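Local coordinates for phosphate-specific transport system accessory protein PhoU homolog (Streptococcus pneumoniae, PDB 2I0M) that probably takes part in regulating phosphate uptake, as an all-helical cytoplasmic homodimer that binds zinc ions, at residues L7-L12 with A64-L69; S57-T62 with S85-L90. All blocks are in the same frame, centred on the assembly; numbering follows the deposited sequence.

Contact 1 of 2, residues L7-L12 with A64-L69. With ZN (zinc ion), chain C.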
ATOM      1  N   LEU A   7      -8.481  14.658 -26.326  1.00 47.98           N
ATOM      2  CA  LEU A   7      -9.523  15.312 -25.526  1.00 47.91           C
ATOM      3  C   LEU A   7     -10.150  14.329 -24.528  1.00 47.51           C
ATOM      4  O   LEU A   7     -10.436  14.689 -23.387  1.00 47.38           O
ATOM      5  CB  LEU A   7     -10.588  15.945 -26.435  1.00 47.80           C
ATOM      6  CG  LEU A   7     -11.685  16.837 -25.839  1.00 48.15           C
ATOM      7  CD1 LEU A   7     -11.126  17.935 -24.927  1.00 49.16           C
ATOM      8  CD2 LEU A   7     -12.538  17.450 -26.949  1.00 48.11           C
ATOM      9  N   GLU A   8     -10.341  13.091 -24.971  1.00 47.48           N
ATOM     10  CA  GLU A   8     -10.832  11.997 -24.128  1.00 47.49           C
ATOM     11  C   GLU A   8      -9.881  11.631 -22.973  1.00 47.00           C
ATOM     12  O   GLU A   8     -10.321  11.414 -21.838  1.00 46.97           O
ATOM     13  CB  GLU A   8     -11.070  10.763 -24.991  1.00 47.93           C
ATOM     14  CG  GLU A   8     -12.141   9.837 -24.460  1.00 49.57           C
ATOM     15  CD  GLU A   8     -13.527  10.343 -24.764  1.00 51.16           C
ATOM     16  OE1 GLU A   8     -13.972  11.299 -24.089  1.00 51.58           O
ATOM     17  OE2 GLU A   8     -14.165   9.780 -25.680  1.00 52.21           O
ATOM     18  N   LEU A   9      -8.585  11.556 -23.273  1.00 46.18           N
ATOM     19  CA  LEU A   9      -7.568  11.325 -22.254  1.00 45.69           C
ATOM     20  C   LEU A   9      -7.565  12.457 -21.238  1.00 45.42           C
ATOM     21  O   LEU A   9      -7.572  12.223 -20.031  1.00 45.62           O
ATOM     22  CB  LEU A   9      -6.176  11.185 -22.882  1.00 45.37           C
ATOM     23  CG  LEU A   9      -5.941   9.984 -23.794  1.00 45.23           C
ATOM     24  CD1 LEU A   9      -4.446   9.787 -24.036  1.00 45.61           C
ATOM     25  CD2 LEU A   9      -6.562   8.737 -23.205  1.00 44.18           C
ATOM     26  N   HIS A  10      -7.553  13.683 -21.748  1.00 44.95           N
ATOM     27  CA  HIS A  10      -7.601  14.874 -20.920  1.00 44.49           C
ATOM     28  C   HIS A  10      -8.801  14.846 -19.981  1.00 44.38           C
ATOM     29  O   HIS A  10      -8.677  15.172 -18.801  1.00 44.05           O
ATOM     30  CB  HIS A  10      -7.639  16.136 -21.785  1.00 44.33           C
ATOM     31  CG  HIS A  10      -8.013  17.352 -21.011  1.00 43.82           C
ATOM     32  ND1 HIS A  10      -7.119  18.010 -20.194  1.00 43.60           N
ATOM     33  CD2 HIS A  10      -9.200  17.976 -20.855  1.00 40.71           C
ATOM     34  CE1 HIS A  10      -7.731  19.012 -19.598  1.00 41.35           C
ATOM     35  NE2 HIS A  10      -8.992  19.015 -19.988  1.00 43.27           N
ATOM     36  N   GLU A  11      -9.959  14.455 -20.511  1.00 44.72           N
ATOM     37  CA  GLU A  11     -11.170  14.300 -19.701  1.00 45.00           C
ATOM     38  C   GLU A  11     -11.035  13.191 -18.666  1.00 44.77           C
ATOM     39  O   GLU A  11     -11.509  13.333 -17.551  1.00 45.09           O
ATOM     40  CB  GLU A  11     -12.405  14.094 -20.588  1.00 45.26           C
ATOM     41  CG  GLU A  11     -13.071  15.408 -21.003  1.00 46.84           C
ATOM     42  CD  GLU A  11     -13.884  15.308 -22.294  1.00 49.96           C
ATOM     43  OE1 GLU A  11     -14.189  16.374 -22.887  1.00 51.17           O
ATOM     44  OE2 GLU A  11     -14.223  14.179 -22.723  1.00 50.64           O
ATOM     45  N   LEU A  12     -10.368  12.096 -19.037  1.00 44.74           N
ATOM     46  CA  LEU A  12     -10.038  11.028 -18.093  1.00 44.19           C
ATOM     47  C   LEU A  12      -9.125  11.533 -16.974  1.00 43.52           C
ATOM     48  O   LEU A  12      -9.304  11.184 -15.809  1.00 43.63           O
ATOM     49  CB  LEU A  12      -9.372   9.842 -18.809  1.00 44.31           C
ATOM     50  CG  LEU A  12      -9.430   8.427 -18.199  1.00 44.42           C
ATOM     51  CD1 LEU A  12      -8.126   7.682 -18.476  1.00 44.00           C
ATOM     52  CD2 LEU A  12      -9.729   8.416 -16.714  1.00 43.69           C
ATOM     53  N   ALA A  64     -10.446   1.151 -19.035  1.00 51.13           N
ATOM     54  CA  ALA A  64     -10.483  -0.160 -19.696  1.00 52.35           C
ATOM     55  C   ALA A  64     -11.122  -0.089 -21.080  1.00 53.19           C
ATOM     56  O   ALA A  64     -10.617  -0.686 -22.023  1.00 53.49           O
ATOM     57  CB  ALA A  64     -11.194  -1.189 -18.824  1.00 52.15           C
ATOM     58  N   ARG A  65     -12.213   0.662 -21.203  1.00 54.41           N
ATOM     59  CA  ARG A  65     -12.856   0.843 -22.494  1.00 55.74           C
ATOM     60  C   ARG A  65     -12.089   1.795 -23.420  1.00 56.49           C
ATOM     61  O   ARG A  65     -12.229   1.708 -24.642  1.00 56.73           O
ATOM     62  CB  ARG A  65     -14.300   1.327 -22.330  1.00 55.73           C
ATOM     63  CG  ARG A  65     -14.418   2.826 -22.184  1.00 56.87           C
ATOM     64  CD  ARG A  65     -15.665   3.367 -22.853  1.00 58.48           C
ATOM     65  NE  ARG A  65     -15.607   4.821 -22.947  1.00 59.39           N
ATOM     66  CZ  ARG A  65     -16.055   5.657 -22.016  1.00 60.75           C
ATOM     67  NH1 ARG A  65     -15.949   6.969 -22.197  1.00 60.75           N
ATOM     68  NH2 ARG A  65     -16.611   5.185 -20.904  1.00 61.26           N
ATOM     69  N   LEU A  66     -11.295   2.707 -22.858  1.00 57.29           N
ATOM     70  CA  LEU A  66     -10.599   3.685 -23.702  1.00 58.01           C
ATOM     71  C   LEU A  66      -9.517   3.064 -24.553  1.00 58.49           C
ATOM     72  O   LEU A  66      -9.283   3.498 -25.679  1.00 58.67           O
ATOM     73  CB  LEU A  66     -10.028   4.861 -22.905  1.00 57.99           C
ATOM     74  CG  LEU A  66     -10.825   6.165 -22.978  1.00 57.95           C
ATOM     75  CD1 LEU A  66     -10.019   7.310 -22.378  1.00 57.79           C
ATOM     76  CD2 LEU A  66     -11.227   6.480 -24.413  1.00 58.06           C
ATOM     77  N   LEU A  67      -8.870   2.036 -24.016  1.00 59.15           N
ATOM     78  CA  LEU A  67      -7.861   1.317 -24.767  1.00 59.92           C
ATOM     79  C   LEU A  67      -8.376   0.846 -26.146  1.00 60.65           C
ATOM     80  O   LEU A  67      -7.611   0.813 -27.120  1.00 61.14           O
ATOM     81  CB  LEU A  67      -7.299   0.155 -23.942  1.00 59.70           C
ATOM     82  CG  LEU A  67      -6.268   0.374 -22.820  1.00 59.73           C
ATOM     83  CD1 LEU A  67      -5.469   1.661 -22.974  1.00 59.69           C
ATOM     84  CD2 LEU A  67      -6.883   0.286 -21.447  1.00 59.81           C
ATOM     85  N   ALA A  68      -9.668   0.509 -26.232  1.00 61.12           N
ATOM     86  CA  ALA A  68     -10.263  -0.009 -27.480  1.00 61.53           C
ATOM     87  C   ALA A  68     -10.697   1.072 -28.482  1.00 61.77           C
ATOM     88  O   ALA A  68     -10.209   1.091 -29.610  1.00 61.77           O
ATOM     89  CB  ALA A  68     -11.402  -1.008 -27.203  1.00 61.53           C
ATOM     90  N   LEU A  69     -11.609   1.954 -28.071  1.00 62.08           N
ATOM     91  CA  LEU A  69     -12.084   3.058 -28.917  1.00 62.36           C
ATOM     92  C   LEU A  69     -10.945   3.973 -29.362  1.00 62.43           C
ATOM     93  O   LEU A  69     -10.014   4.240 -28.599  1.00 62.54           O
ATOM     94  CB  LEU A  69     -13.146   3.890 -28.185  1.00 62.45           C
ATOM     95  CG  LEU A  69     -14.617   3.450 -28.170  1.00 62.90           C
ATOM     96  CD1 LEU A  69     -14.874   2.361 -27.133  1.00 63.21           C
ATOM     97  CD2 LEU A  69     -15.527   4.651 -27.908  1.00 62.50           C
TER
HETATM   98 ZN    ZN C 218     -10.524  20.517 -19.618  1.00 52.90          ZN

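Contact 2 of 2, residues S57-T62 with S85-L90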
ATOM      1  N   SER A  57     -14.265   2.900  -9.618  1.00 44.03           N
ATOM      2  CA  SER A  57     -14.732   1.896 -10.560  1.00 43.95           C
ATOM      3  C   SER A  57     -15.133   2.560 -11.876  1.00 43.66           C
ATOM      4  O   SER A  57     -14.838   2.039 -12.952  1.00 43.71           O
ATOM      5  CB  SER A  57     -15.853   1.032  -9.962  1.00 44.04           C
ATOM      6  OG  SER A  57     -17.138   1.387 -10.455  1.00 44.97           O
ATOM      7  N   ALA A  58     -15.778   3.720 -11.780  1.00 43.33           N
ATOM      8  CA  ALA A  58     -16.158   4.508 -12.950  1.00 43.34           C
ATOM      9  C   ALA A  58     -14.935   4.828 -13.807  1.00 43.46           C
ATOM     10  O   ALA A  58     -14.936   4.590 -15.018  1.00 43.13           O
ATOM     11  CB  ALA A  58     -16.875   5.797 -12.525  1.00 43.32           C
ATOM     12  N   ILE A  59     -13.886   5.334 -13.155  1.00 43.75           N
ATOM     13  CA  ILE A  59     -12.619   5.667 -13.815  1.00 43.92           C
ATOM     14  C   ILE A  59     -11.937   4.437 -14.404  1.00 44.47           C
ATOM     15  O   ILE A  59     -11.595   4.439 -15.598  1.00 44.81           O
ATOM     16  CB  ILE A  59     -11.680   6.391 -12.853  1.00 43.90           C
ATOM     17  CG1 ILE A  59     -12.277   7.743 -12.461  1.00 43.58           C
ATOM     18  CG2 ILE A  59     -10.283   6.580 -13.472  1.00 44.49           C
ATOM     19  CD1 ILE A  59     -11.693   8.283 -11.174  1.00 43.00           C
ATOM     20  N   GLU A  60     -11.745   3.400 -13.573  1.00 44.66           N
ATOM     21  CA  GLU A  60     -11.265   2.072 -14.025  1.00 44.97           C
ATOM     22  C   GLU A  60     -11.946   1.596 -15.305  1.00 45.00           C
ATOM     23  O   GLU A  60     -11.290   1.045 -16.191  1.00 44.72           O
ATOM     24  CB  GLU A  60     -11.496   0.998 -12.956  1.00 44.60           C
ATOM     25  CG  GLU A  60     -10.507   0.989 -11.822  1.00 44.55           C
ATOM     26  CD  GLU A  60     -10.702  -0.169 -10.857  1.00 45.25           C
ATOM     27  OE1 GLU A  60     -11.830  -0.708 -10.718  1.00 47.53           O
ATOM     28  OE2 GLU A  60      -9.712  -0.549 -10.212  1.00 47.36           O
ATOM     29  N   LEU A  61     -13.260   1.818 -15.381  1.00 45.39           N
ATOM     30  CA  LEU A  61     -14.084   1.318 -16.480  1.00 46.30           C
ATOM     31  C   LEU A  61     -13.955   2.117 -17.766  1.00 46.38           C
ATOM     32  O   LEU A  61     -13.892   1.522 -18.850  1.00 46.73           O
ATOM     33  CB  LEU A  61     -15.561   1.193 -16.067  1.00 46.18           C
ATOM     34  CG  LEU A  61     -16.100  -0.217 -15.759  1.00 47.08           C
ATOM     35  CD1 LEU A  61     -15.362  -0.878 -14.600  1.00 47.48           C
ATOM     36  CD2 LEU A  61     -17.604  -0.178 -15.470  1.00 47.10           C
ATOM     37  N   THR A  62     -13.919   3.447 -17.661  1.00 46.42           N
ATOM     38  CA  THR A  62     -13.678   4.275 -18.846  1.00 46.49           C
ATOM     39  C   THR A  62     -12.218   4.163 -19.327  1.00 47.02           C
ATOM     40  O   THR A  62     -11.949   4.310 -20.514  1.00 46.80           O
ATOM     41  CB  THR A  62     -14.138   5.778 -18.701  1.00 46.41           C
ATOM     42  OG1 THR A  62     -13.034   6.620 -18.376  1.00 44.94           O
ATOM     43  CG2 THR A  62     -15.257   5.952 -17.688  1.00 45.84           C
ATOM     44  N   SER A  85      -3.835   2.657 -12.180  1.00 47.68           N
ATOM     45  CA  SER A  85      -3.022   2.357 -11.016  1.00 47.66           C
ATOM     46  C   SER A  85      -3.155   3.421  -9.928  1.00 47.21           C
ATOM     47  O   SER A  85      -3.220   3.098  -8.758  1.00 47.69           O
ATOM     48  CB  SER A  85      -1.563   2.206 -11.457  1.00 48.14           C
ATOM     49  OG  SER A  85      -0.677   2.606 -10.420  1.00 51.32           O
ATOM     50  N   SER A  86      -3.205   4.690 -10.316  1.00 46.36           N
ATOM     51  CA  SER A  86      -3.260   5.772  -9.357  1.00 46.32           C
ATOM     52  C   SER A  86      -4.644   5.947  -8.710  1.00 46.49           C
ATOM     53  O   SER A  86      -4.743   6.371  -7.564  1.00 46.03           O
ATOM     54  CB  SER A  86      -2.797   7.094  -9.995  1.00 46.19           C
ATOM     55  OG  SER A  86      -1.426   7.060 -10.361  1.00 46.22           O
ATOM     56  N   CYS A  87      -5.715   5.633  -9.432  1.00 46.94           N
ATOM     57  CA  CYS A  87      -7.046   5.837  -8.844  1.00 47.38           C
ATOM     58  C   CYS A  87      -7.299   4.817  -7.715  1.00 46.50           C
ATOM     59  O   CYS A  87      -7.895   5.143  -6.693  1.00 46.54           O
ATOM     60  CB  CYS A  87      -8.147   5.894  -9.911  1.00 46.80           C
ATOM     61  SG  CYS A  87      -8.521   4.345 -10.678  1.00 53.92           S
ATOM     62  N   SER A  88      -6.768   3.612  -7.897  1.00 46.03           N
ATOM     63  CA  SER A  88      -6.666   2.583  -6.858  1.00 45.54           C
ATOM     64  C   SER A  88      -5.892   2.981  -5.584  1.00 44.76           C
ATOM     65  O   SER A  88      -6.329   2.690  -4.469  1.00 44.65           O
ATOM     66  CB  SER A  88      -6.039   1.327  -7.458  1.00 45.45           C
ATOM     67  OG  SER A  88      -5.777   0.377  -6.445  1.00 47.48           O
ATOM     68  N   ASP A  89      -4.735   3.606  -5.751  1.00 44.34           N
ATOM     69  CA  ASP A  89      -3.959   4.127  -4.625  1.00 44.37           C
ATOM     70  C   ASP A  89      -4.773   5.199  -3.878  1.00 44.11           C
ATOM     71  O   ASP A  89      -4.698   5.334  -2.653  1.00 43.04           O
ATOM     72  CB  ASP A  89      -2.638   4.749  -5.125  1.00 44.93           C
ATOM     73  CG  ASP A  89      -1.602   3.713  -5.540  1.00 45.85           C
ATOM     74  OD1 ASP A  89      -1.747   2.518  -5.219  1.00 51.07           O
ATOM     75  OD2 ASP A  89      -0.598   4.096  -6.171  1.00 49.90           O
ATOM     76  N   LEU A  90      -5.554   5.949  -4.651  1.00 43.76           N
ATOM     77  CA  LEU A  90      -6.386   7.003  -4.149  1.00 43.73           C
ATOM     78  C   LEU A  90      -7.526   6.415  -3.301  1.00 43.62           C
ATOM     79  O   LEU A  90      -7.773   6.901  -2.201  1.00 43.38           O
ATOM     80  CB  LEU A  90      -6.906   7.829  -5.329  1.00 44.35           C
ATOM     81  CG  LEU A  90      -6.815   9.347  -5.476  1.00 45.18           C
ATOM     82  CD1 LEU A  90      -5.442   9.990  -5.111  1.00 45.42           C
ATOM     83  CD2 LEU A  90      -7.212   9.681  -6.910  1.00 44.24           C
TER

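Contact 1 of 2, residues L7-L12 with A64-L69
At the open end of the antiparallel hairpin formed by helices 5-35 and 39-66, part of the first three-helix bundle of this PhoU fold, Leu66 reaches across to Glu8, Leu9 and Leu12. The backbones are nearest at Glu8 and Leu66, whose CA atoms lie 8.3 Å apart, and Leu66 supplies the largest share of the contact. With chi2 at -169° Leu66 CD1 continues the line of the side chain toward Leu9 and Leu12, while CD2 branches off against Glu8. Leu66 CD2 presses on the aliphatic part of Glu8, 3.5 Å from Glu8 CG. Leu66 CD1 comes within 3.8 Å of Leu9 CD2, and more loosely 4.4 Å from Leu12 CD1. Leu66 thus touches two neighbouring residues and a third one turn beyond Glu8, crossing the side chains of Glu8 and Leu9 at a slant. The inner side of this cluster is completed by helix 74-105, where Asp76 touches Leu9 and Ile83 touches Leu12.

Glu8 contributes its methylene rather than its charge. The bend at chi2 (79°) turns the carboxylate away from Leu66 and outward, to the flank where Glu11 lies. There Glu8 OE1 lies 3.2 Å from Glu11 OE2, a pair of acceptors that cannot bond unless a proton lies between them, and whose closeness may raise the affinity of either for one. Arg65 could ease the negative charge from a distance, since its NH1 is 4.8 Å from Glu8 OE2, too far for a salt bridge. His10 belongs to the outer side of helix 5-35, turned away from helix 39-66, and touches a crystal neighbour; its NE2 binds a zinc ion at 2.2 Å.

Contact 2 of 2, residues S57-T62 with S85-L90
Glu60 OE2 is held in a salt bridge by NH1 of Arg203 from the second subunit, while the methylene chain of the same glutamate packs on Cys87. The two segments are antiparallel turns of helices 39-66 and 74-105, meeting inside the first PhoU helical bundle, with Ile59 and Cys87 closest at 7.5 Å between CA atoms. Cys87 SG carries the contact from the side of helix 74-105. With chi1 at 72° the sulfur stands between its own backbone N and carbonyl carbon, and it faces two adjacent side chains of the opposing turn. Cys87 SG meets a methyl, Ile59 CG2, at 4.0 Å. The same Cys87 SG meets a methylene, Glu60 CG, at 4.1 Å. Beyond CG the glutamate runs extended (chi2 -175°), so that the carboxylate leads away from the sulfur to Arg203 of the second subunit; Ile81 of that subunit packs on the same side chain.

Leu19 of helix 5-35 covers Ile59; on helix 39-66 itself, Gln56, one turn before Glu60, lies against both Cys87 and Ser88. From another side of helix 74-105, Asp89 OD1 makes a salt bridge with Arg92 NH1 of the second subunit. The chemistry across the helix pair is therefore apolar: a buried thiol meets only aliphatic carbons of the facing segment. The buried charge of Glu60 is probably balanced by Arg203 of the second subunit, which ties the packing inside one bundle to the homodimer interface.

How the contacts relate
Contacts 1 and 2 follow one another along helix 39-66, with centres 13 Å apart, and join directly through Leu12 of contact 1. Leu12 CD2 lies 3.8 Å from Ile59 CG2, the methyl that also meets the sulfur in contact 2, while Leu12 CG is 4.0 Å from Thr62 OG1. One run of side chains thus links the three helices of the bundle. Both contacts also border the second subunit, whose Leu77 packs on Ala64 as well as Leu61. Their relation to metal differs: 7-12 carries a zinc ligand itself, whereas 85-90 leads directly into Glu91, a zinc ligand with Asp95, and the side chain of Glu60 is about 10 Å from a zinc ion.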